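Local coordinates for protein amide synthase (Vibrio cholerae, PDB 1L5A) that acts as a nonribosomal peptide synthetase condensation enzyme of vibriobactin biosynthesis, and is probably an amide synthase that joins its substrates through an amide bond, at residues 385-388 against 389-392; 240-243 against 244-248; 170-174 against 175-179. All blocks are in the same frame, centred on the assembly; numbering follows the deposited sequence.

In the fold
Along the chain interaction 3 comes first, then interaction 2, then interaction 1. Interaction 3 is the turn between helices 161-172 and 175-189. Interaction 2 lies in helix 234-249, and interaction 1 forms the start of helix 387-409. Interactions 1 and 2 are neighbours, with centres about 17 Å apart and nearest atoms about 5 Å apart. They do not touch, but helix 387-409 runs on from interaction 1 to pack against interaction 2. Interaction 3 is remote, centre to centre about 41 Å from interaction 1 and about 33 Å from interaction 2. Thus interactions 1 and 2 lie in two helices that pack together, while interaction 3 meets other subunits. All three are parts of the condensation domain.

Interaction 1. Residues 385-388 against 389-392; sequences YPQS and HWQS
Pro-386 lies over one face of the His-389 imidazole in a CH-pi contact. Its CB is 4.3 Å from the centroid of the His-389 ring and 18° off the ring normal. The ring reaches the proline because CG of His-389 stands beside the backbone N and anti to the carbonyl carbon (chi1 -67°).

Tyr-385 makes further ring contacts. Its phenol crosses the His-389 side chain at about a right angle, with OH 3.6 Å from CB of His-389. CE2 of Tyr-385 makes an apolar contact with CB of Trp-390 at 4.2 Å. The backbone N of Trp-390 meets the edge of the tyrosine ring. Tyr-385 and Trp-390 both also touch Ala-380, in strand 374-381.

This is the N-terminal end of helix 387-409, with Pro-386 at the N-cap. The short link from strand 374-381 ends here. NE1 of Trp-390 donates to the carbonyl O of Ile-378, which ties the new helix back to that strand. OH of Tyr-385 makes a weak hydrogen bond to Glu-250.

The backbone bonds are of the i to i+4 kind. N of Trp-390 donates to O of Pro-386 at 3.2 Å, so the cap residue accepts the first of them. N of Gln-391 donates to O of Gln-387 at 2.9 Å, and N of Ser-392 to O of Ser-388 at 2.8 Å.

On the exposed side Gln-387 and Gln-391 run side by side, pointing the same way. Their amide planes are 43° apart. NE2 of Gln-387 is 3.7 Å from OE1 of Gln-391, a contact too long to count as a hydrogen bond.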
loop_
_atom_site.group_PDB
_atom_site.type_symbol
_atom_site.label_atom_id
_atom_site.label_comp_id
_atom_site.label_asym_id
_atom_site.label_seq_id
_atom_site.Cartn_x
_atom_site.Cartn_y
_atom_site.Cartn_z
ATOM N N TYR A 385 13.080 -8.436 39.256
ATOM C CA TYR A 385 11.819 -7.792 39.596
ATOM C C TYR A 385 11.530 -8.099 41.056
ATOM O O TYR A 385 11.549 -9.244 41.468
ATOM C CB TYR A 385 10.694 -8.313 38.708
ATOM C CG TYR A 385 9.433 -7.512 38.862
ATOM C CD1 TYR A 385 9.295 -6.265 38.240
ATOM C CD2 TYR A 385 8.406 -7.950 39.694
ATOM C CE1 TYR A 385 8.161 -5.469 38.449
ATOM C CE2 TYR A 385 7.270 -7.155 39.912
ATOM C CZ TYR A 385 7.163 -5.918 39.282
ATOM O OH TYR A 385 6.050 -5.135 39.487
ATOM N N PRO A 386 11.254 -7.066 41.862
ATOM C CA PRO A 386 10.973 -7.232 43.295
ATOM C C PRO A 386 9.807 -8.144 43.630
ATOM O O PRO A 386 8.689 -7.939 43.165
ATOM C CB PRO A 386 10.759 -5.804 43.764
ATOM C CG PRO A 386 10.193 -5.146 42.539
ATOM C CD PRO A 386 11.070 -5.666 41.454
ATOM N N GLN A 387 10.082 -9.147 44.457
ATOM C CA GLN A 387 9.062 -10.100 44.854
ATOM C C GLN A 387 7.825 -9.501 45.493
ATOM O O GLN A 387 6.719 -9.960 45.232
ATOM C CB GLN A 387 9.627 -11.151 45.810
ATOM C CG GLN A 387 8.516 -12.036 46.380
ATOM C CD GLN A 387 9.009 -13.098 47.326
ATOM O OE1 GLN A 387 9.838 -12.834 48.196
ATOM N NE2 GLN A 387 8.483 -14.312 47.178
ATOM N N SER A 388 7.995 -8.491 46.338
ATOM C CA SER A 388 6.839 -7.904 47.004
ATOM C C SER A 388 5.874 -7.287 46.012
ATOM O O SER A 388 4.670 -7.496 46.114
ATOM C CB SER A 388 7.267 -6.872 48.058
ATOM O OG SER A 388 8.074 -5.846 47.514
ATOM N N HIS A 389 6.392 -6.547 45.039
ATOM C CA HIS A 389 5.526 -5.935 44.035
ATOM C C HIS A 389 4.761 -7.056 43.331
ATOM O O HIS A 389 3.554 -6.955 43.101
ATOM C CB HIS A 389 6.350 -5.114 43.035
ATOM C CG HIS A 389 7.006 -3.902 43.635
ATOM N ND1 HIS A 389 7.809 -3.050 42.906
ATOM C CD2 HIS A 389 6.979 -3.403 44.894
ATOM C CE1 HIS A 389 8.248 -2.080 43.688
ATOM N NE2 HIS A 389 7.760 -2.271 44.899
ATOM N N TRP A 390 5.458 -8.136 42.999
ATOM C CA TRP A 390 4.794 -9.251 42.359
ATOM C C TRP A 390 3.659 -9.717 43.271
ATOM O O TRP A 390 2.548 -9.969 42.795
ATOM C CB TRP A 390 5.775 -10.385 42.119
ATOM C CG TRP A 390 5.117 -11.626 41.659
ATOM C CD1 TRP A 390 4.641 -11.894 40.411
ATOM C CD2 TRP A 390 4.851 -12.785 42.447
ATOM N NE1 TRP A 390 4.099 -13.153 40.367
ATOM C CE2 TRP A 390 4.212 -13.724 41.605
ATOM C CE3 TRP A 390 5.091 -13.125 43.785
ATOM C CZ2 TRP A 390 3.810 -14.980 42.058
ATOM C CZ3 TRP A 390 4.690 -14.373 44.233
ATOM C CH2 TRP A 390 4.057 -15.287 43.371
ATOM N N GLN A 391 3.937 -9.825 44.575
ATOM C CA GLN A 391 2.925 -10.238 45.557
ATOM C C GLN A 391 1.704 -9.335 45.393
ATOM O O GLN A 391 0.576 -9.792 45.194
ATOM C CB GLN A 391 3.429 -10.054 46.996
ATOM C CG GLN A 391 4.643 -10.869 47.422
ATOM C CD GLN A 391 4.293 -12.264 47.913
ATOM O OE1 GLN A 391 5.179 -13.034 48.277
ATOM N NE2 GLN A 391 2.998 -12.596 47.925
ATOM N N SER A 392 1.956 -8.037 45.495
ATOM C CA SER A 392 0.926 -7.025 45.383
ATOM C C SER A 392 0.066 -7.178 44.116
ATOM O O SER A 392 -1.169 -7.100 44.189
ATOM C CB SER A 392 1.588 -5.640 45.431
ATOM O OG SER A 392 0.627 -4.605 45.491
#

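Interaction 2. Residues 240-243 against 244-248; sequences ALCA and LYLES
The later turns of helix 234-249 bring Leu-246 alongside Cys-242, one turn earlier. This helix is buried between helices 291-307 and 387-409. CD1 of Leu-246 is 4.2 Å from SG of Cys-242. CG of Leu-246 stands beside its own backbone N (chi1 -63°), which turns the side chain back along the helix to the cysteine. Both side chains also touch Leu-256 of strand 255-260.

Three backbone bonds hold the turns. N of Leu-244 donates to O of Ala-240 at 2.9 Å. N of Tyr-245 donates to O of Leu-241, also at 2.9 Å, and N of Leu-246 to O of Cys-242 at 3.0 Å.

Tyr-245 meets the preceding turn mainly through its base. O of Cys-242 lies at the edge of the ring and in its plane, 3.8 Å from CD2 of Tyr-245. The rest of the ring leads away to helix 387-409. There it stacks with Phe-397 and meets Phe-400 edge-to-face. On another side, Ala-240 and Leu-244 pack on helix 291-307.

Near the end of the helix, O of Tyr-245 takes two donors from Ser-248. They are OG at 3.2 Å and N at 3.3 Å from O of Tyr-245, both on one face of the carbonyl plane. Glu-247 forms a salt bridge with Arg-283 and accepts from N of Ala-286.

The helix bonds thus satisfy the carbonyls of Ala-240, Leu-241 and Cys-242. A hydrogen bond to ND1 of His-393 fixes where the buried Tyr-245 hydroxyl points. Glu-247 is partly exposed, and the positive charge of Arg-283 probably helps keep it ionised.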
loop_
_atom_site.group_PDB
_atom_site.type_symbol
_atom_site.label_atom_id
_atom_site.label_comp_id
_atom_site.label_asym_id
_atom_site.label_seq_id
_atom_site.Cartn_x
_atom_site.Cartn_y
_atom_site.Cartn_z
ATOM N N ALA A 240 -5.593 -2.410 27.018
ATOM C CA ALA A 240 -6.044 -1.091 27.454
ATOM C C ALA A 240 -6.407 -1.175 28.927
ATOM O O ALA A 240 -5.907 -0.387 29.733
ATOM C CB ALA A 240 -7.259 -0.651 26.630
ATOM N N LEU A 241 -7.270 -2.135 29.272
ATOM C CA LEU A 241 -7.683 -2.357 30.657
ATOM C C LEU A 241 -6.464 -2.588 31.541
ATOM O O LEU A 241 -6.376 -2.055 32.637
ATOM C CB LEU A 241 -8.615 -3.567 30.771
ATOM C CG LEU A 241 -10.075 -3.348 30.369
ATOM C CD1 LEU A 241 -10.820 -4.671 30.430
ATOM C CD2 LEU A 241 -10.725 -2.317 31.302
ATOM N N CYS A 242 -5.519 -3.384 31.063
ATOM C CA CYS A 242 -4.321 -3.644 31.836
ATOM C C CYS A 242 -3.573 -2.342 32.087
ATOM O O CYS A 242 -3.054 -2.122 33.178
ATOM C CB CYS A 242 -3.413 -4.632 31.106
ATOM S SG CYS A 242 -1.818 -4.863 31.921
ATOM N N ALA A 243 -3.515 -1.469 31.088
ATOM C CA ALA A 243 -2.816 -0.199 31.278
ATOM C C ALA A 243 -3.568 0.690 32.273
ATOM O O ALA A 243 -2.954 1.420 33.053
ATOM C CB ALA A 243 -2.658 0.520 29.958
ATOM N N LEU A 244 -4.896 0.641 32.231
ATOM C CA LEU A 244 -5.710 1.432 33.152
ATOM C C LEU A 244 -5.349 0.982 34.565
ATOM O O LEU A 244 -5.083 1.796 35.453
ATOM C CB LEU A 244 -7.204 1.179 32.905
ATOM C CG LEU A 244 -8.187 1.950 33.798
ATOM C CD1 LEU A 244 -7.900 3.453 33.709
ATOM C CD2 LEU A 244 -9.621 1.654 33.368
ATOM N N TYR A 245 -5.342 -0.335 34.750
ATOM C CA TYR A 245 -5.020 -0.974 36.021
ATOM C C TYR A 245 -3.671 -0.534 36.575
ATOM O O TYR A 245 -3.536 -0.270 37.765
ATOM C CB TYR A 245 -5.037 -2.490 35.838
ATOM C CG TYR A 245 -4.282 -3.235 36.897
ATOM C CD1 TYR A 245 -4.779 -3.347 38.194
ATOM C CD2 TYR A 245 -3.045 -3.810 36.611
ATOM C CE1 TYR A 245 -4.054 -4.015 39.186
ATOM C CE2 TYR A 245 -2.315 -4.477 37.591
ATOM C CZ TYR A 245 -2.823 -4.577 38.874
ATOM O OH TYR A 245 -2.090 -5.225 39.835
ATOM N N LEU A 246 -2.676 -0.459 35.705
ATOM C CA LEU A 246 -1.340 -0.058 36.100
ATOM C C LEU A 246 -1.296 1.405 36.488
ATOM O O LEU A 246 -0.282 1.890 36.984
ATOM C CB LEU A 246 -0.342 -0.324 34.965
ATOM C CG LEU A 246 -0.140 -1.785 34.520
ATOM C CD1 LEU A 246 0.755 -1.822 33.283
ATOM C CD2 LEU A 246 0.473 -2.610 35.655
ATOM N N GLU A 247 -2.394 2.116 36.267
ATOM C CA GLU A 247 -2.426 3.535 36.612
ATOM C C GLU A 247 -2.337 3.675 38.128
ATOM O O GLU A 247 -1.659 4.556 38.642
ATOM C CB GLU A 247 -3.712 4.194 36.102
ATOM C CG GLU A 247 -3.653 5.711 36.103
ATOM C CD GLU A 247 -2.723 6.266 35.037
ATOM O OE1 GLU A 247 -1.625 5.700 34.837
ATOM O OE2 GLU A 247 -3.085 7.283 34.407
ATOM N N SER A 248 -3.023 2.788 38.836
ATOM C CA SER A 248 -3.003 2.802 40.287
ATOM C C SER A 248 -1.941 1.844 40.801
ATOM O O SER A 248 -1.082 2.225 41.586
ATOM C CB SER A 248 -4.360 2.379 40.837
ATOM O OG SER A 248 -4.636 1.037 40.494
#

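Interaction 3. Residues 170-174 against 175-179; sequences AYLTS and HRYWQ
Tyr-171 offers one ring face to the edge of Tyr-177 in an offset edge-to-face pair. The rings pack at a turn between helices, where helix 161-172 gives way to helix 175-189 and Ser-174 is the N-cap. The centroids of these two rings are 5.7 Å apart and their planes meet at 76°. CE2 of Tyr-171 is 3.6 Å from CD1 of Tyr-177. At the edge of the Tyr-171 ring lies CD of Arg-176. One face of Tyr-177 has the carbonyl O of Leu-172 at 3.6 Å above the plane, offset toward the rim. CD2 of Leu-172 adds an apolar contact, 3.5 Å from CE1 of Tyr-177. One face of the Trp-178 indole carries CD2 of Tyr-177.

Across the turn, OH of Tyr-171 and the guanidinium of Arg-176 share a partner, Asp-180: the first by a hydrogen bond, the second by a salt bridge. The turn also lies at a subunit contact. Trp-264 of a second subunit stacks on the His-175 ring and donates through NE1 to O of Thr-173.

With chi1 at 84°, OG of Ser-174 sits between its own backbone N and carbonyl carbon. From there it serves both helices: it accepts a weak capping bond from N of Tyr-177 at 3.3 Å, and it donates to O of Tyr-171 at 2.9 Å.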
loop_
_atom_site.group_PDB
_atom_site.type_symbol
_atom_site.label_atom_id
_atom_site.label_comp_id
_atom_site.label_asym_id
_atom_site.label_seq_id
_atom_site.Cartn_x
_atom_site.Cartn_y
_atom_site.Cartn_z
ATOM N N ALA A 170 12.755 -5.636 0.918
ATOM C CA ALA A 170 12.095 -4.539 0.241
ATOM C C ALA A 170 11.638 -3.486 1.246
ATOM O O ALA A 170 11.721 -2.277 0.979
ATOM C CB ALA A 170 10.887 -5.066 -0.570
ATOM N N TYR A 171 11.137 -3.947 2.391
ATOM C CA TYR A 171 10.667 -3.042 3.441
ATOM C C TYR A 171 11.801 -2.189 4.011
ATOM O O TYR A 171 11.614 -0.997 4.271
ATOM C CB TYR A 171 10.042 -3.816 4.595
ATOM C CG TYR A 171 9.956 -2.981 5.845
ATOM C CD1 TYR A 171 8.960 -2.017 5.986
ATOM C CD2 TYR A 171 10.912 -3.109 6.870
ATOM C CE1 TYR A 171 8.899 -1.192 7.102
ATOM C CE2 TYR A 171 10.874 -2.284 8.006
ATOM C CZ TYR A 171 9.854 -1.320 8.115
ATOM O OH TYR A 171 9.771 -0.485 9.212
ATOM N N LEU A 172 12.963 -2.812 4.215
ATOM C CA LEU A 172 14.121 -2.112 4.762
ATOM C C LEU A 172 14.646 -0.989 3.882
ATOM O O LEU A 172 15.370 -0.111 4.362
ATOM C CB LEU A 172 15.262 -3.094 5.029
ATOM C CG LEU A 172 15.046 -4.015 6.224
ATOM C CD1 LEU A 172 16.291 -4.841 6.386
ATOM C CD2 LEU A 172 14.741 -3.205 7.510
ATOM N N THR A 173 14.303 -1.034 2.595
ATOM C CA THR A 173 14.737 -0.012 1.650
ATOM C C THR A 173 13.581 0.881 1.241
ATOM O O THR A 173 13.766 1.810 0.477
ATOM C CB THR A 173 15.322 -0.619 0.362
ATOM O OG1 THR A 173 14.374 -1.537 -0.202
ATOM C CG2 THR A 173 16.653 -1.329 0.647
ATOM N N SER A 174 12.396 0.610 1.764
ATOM C CA SER A 174 11.219 1.396 1.428
ATOM C C SER A 174 11.123 2.706 2.204
ATOM O O SER A 174 11.798 2.894 3.215
ATOM C CB SER A 174 9.954 0.582 1.704
ATOM O OG SER A 174 9.585 0.676 3.072
ATOM N N HIS A 175 10.272 3.606 1.726
ATOM C CA HIS A 175 10.065 4.873 2.413
ATOM C C HIS A 175 9.390 4.605 3.768
ATOM O O HIS A 175 9.641 5.319 4.739
ATOM C CB HIS A 175 9.187 5.828 1.574
ATOM C CG HIS A 175 9.893 6.434 0.397
ATOM N ND1 HIS A 175 10.132 7.788 0.286
ATOM C CD2 HIS A 175 10.411 5.870 -0.722
ATOM C CE1 HIS A 175 10.764 8.032 -0.849
ATOM N NE2 HIS A 175 10.946 6.885 -1.479
ATOM N N ARG A 176 8.543 3.574 3.828
ATOM C CA ARG A 176 7.825 3.215 5.064
ATOM C C ARG A 176 8.835 3.013 6.201
ATOM O O ARG A 176 8.605 3.419 7.333
ATOM C CB ARG A 176 7.020 1.931 4.863
ATOM C CG ARG A 176 5.829 1.788 5.777
ATOM C CD ARG A 176 5.396 0.336 5.882
ATOM N NE ARG A 176 4.059 0.165 6.457
ATOM C CZ ARG A 176 3.580 0.823 7.516
ATOM N NH1 ARG A 176 4.315 1.732 8.154
ATOM N NH2 ARG A 176 2.351 0.556 7.948
ATOM N N TYR A 177 9.955 2.378 5.881
ATOM C CA TYR A 177 11.012 2.159 6.851
ATOM C C TYR A 177 11.334 3.508 7.493
ATOM O O TYR A 177 11.415 3.631 8.720
ATOM C CB TYR A 177 12.259 1.625 6.147
ATOM C CG TYR A 177 13.429 1.371 7.056
ATOM C CD1 TYR A 177 13.453 0.260 7.899
ATOM C CD2 TYR A 177 14.519 2.244 7.082
ATOM C CE1 TYR A 177 14.540 0.022 8.751
ATOM C CE2 TYR A 177 15.609 2.018 7.927
ATOM C CZ TYR A 177 15.612 0.900 8.763
ATOM O OH TYR A 177 16.684 0.662 9.604
ATOM N N TRP A 178 11.517 4.524 6.657
ATOM C CA TRP A 178 11.830 5.830 7.188
ATOM C C TRP A 178 10.687 6.531 7.893
ATOM O O TRP A 178 10.911 7.283 8.844
ATOM C CB TRP A 178 12.493 6.688 6.124
ATOM C CG TRP A 178 13.958 6.597 6.363
ATOM C CD1 TRP A 178 14.646 7.132 7.430
ATOM C CD2 TRP A 178 14.894 5.783 5.660
ATOM N NE1 TRP A 178 15.948 6.688 7.438
ATOM C CE2 TRP A 178 16.130 5.858 6.364
ATOM C CE3 TRP A 178 14.815 4.996 4.518
ATOM C CZ2 TRP A 178 17.271 5.172 5.952
ATOM C CZ3 TRP A 178 15.948 4.312 4.107
ATOM C CH2 TRP A 178 17.162 4.407 4.824
ATOM N N GLN A 179 9.460 6.269 7.469
ATOM C CA GLN A 179 8.336 6.859 8.173
ATOM C C GLN A 179 8.295 6.204 9.551
ATOM O O GLN A 179 7.993 6.852 10.549
ATOM C CB GLN A 179 7.025 6.570 7.461
ATOM C CG GLN A 179 6.866 7.294 6.154
ATOM C CD GLN A 179 5.801 6.661 5.283
ATOM O OE1 GLN A 179 4.753 6.215 5.778
ATOM N NE2 GLN A 179 6.059 6.619 3.973
#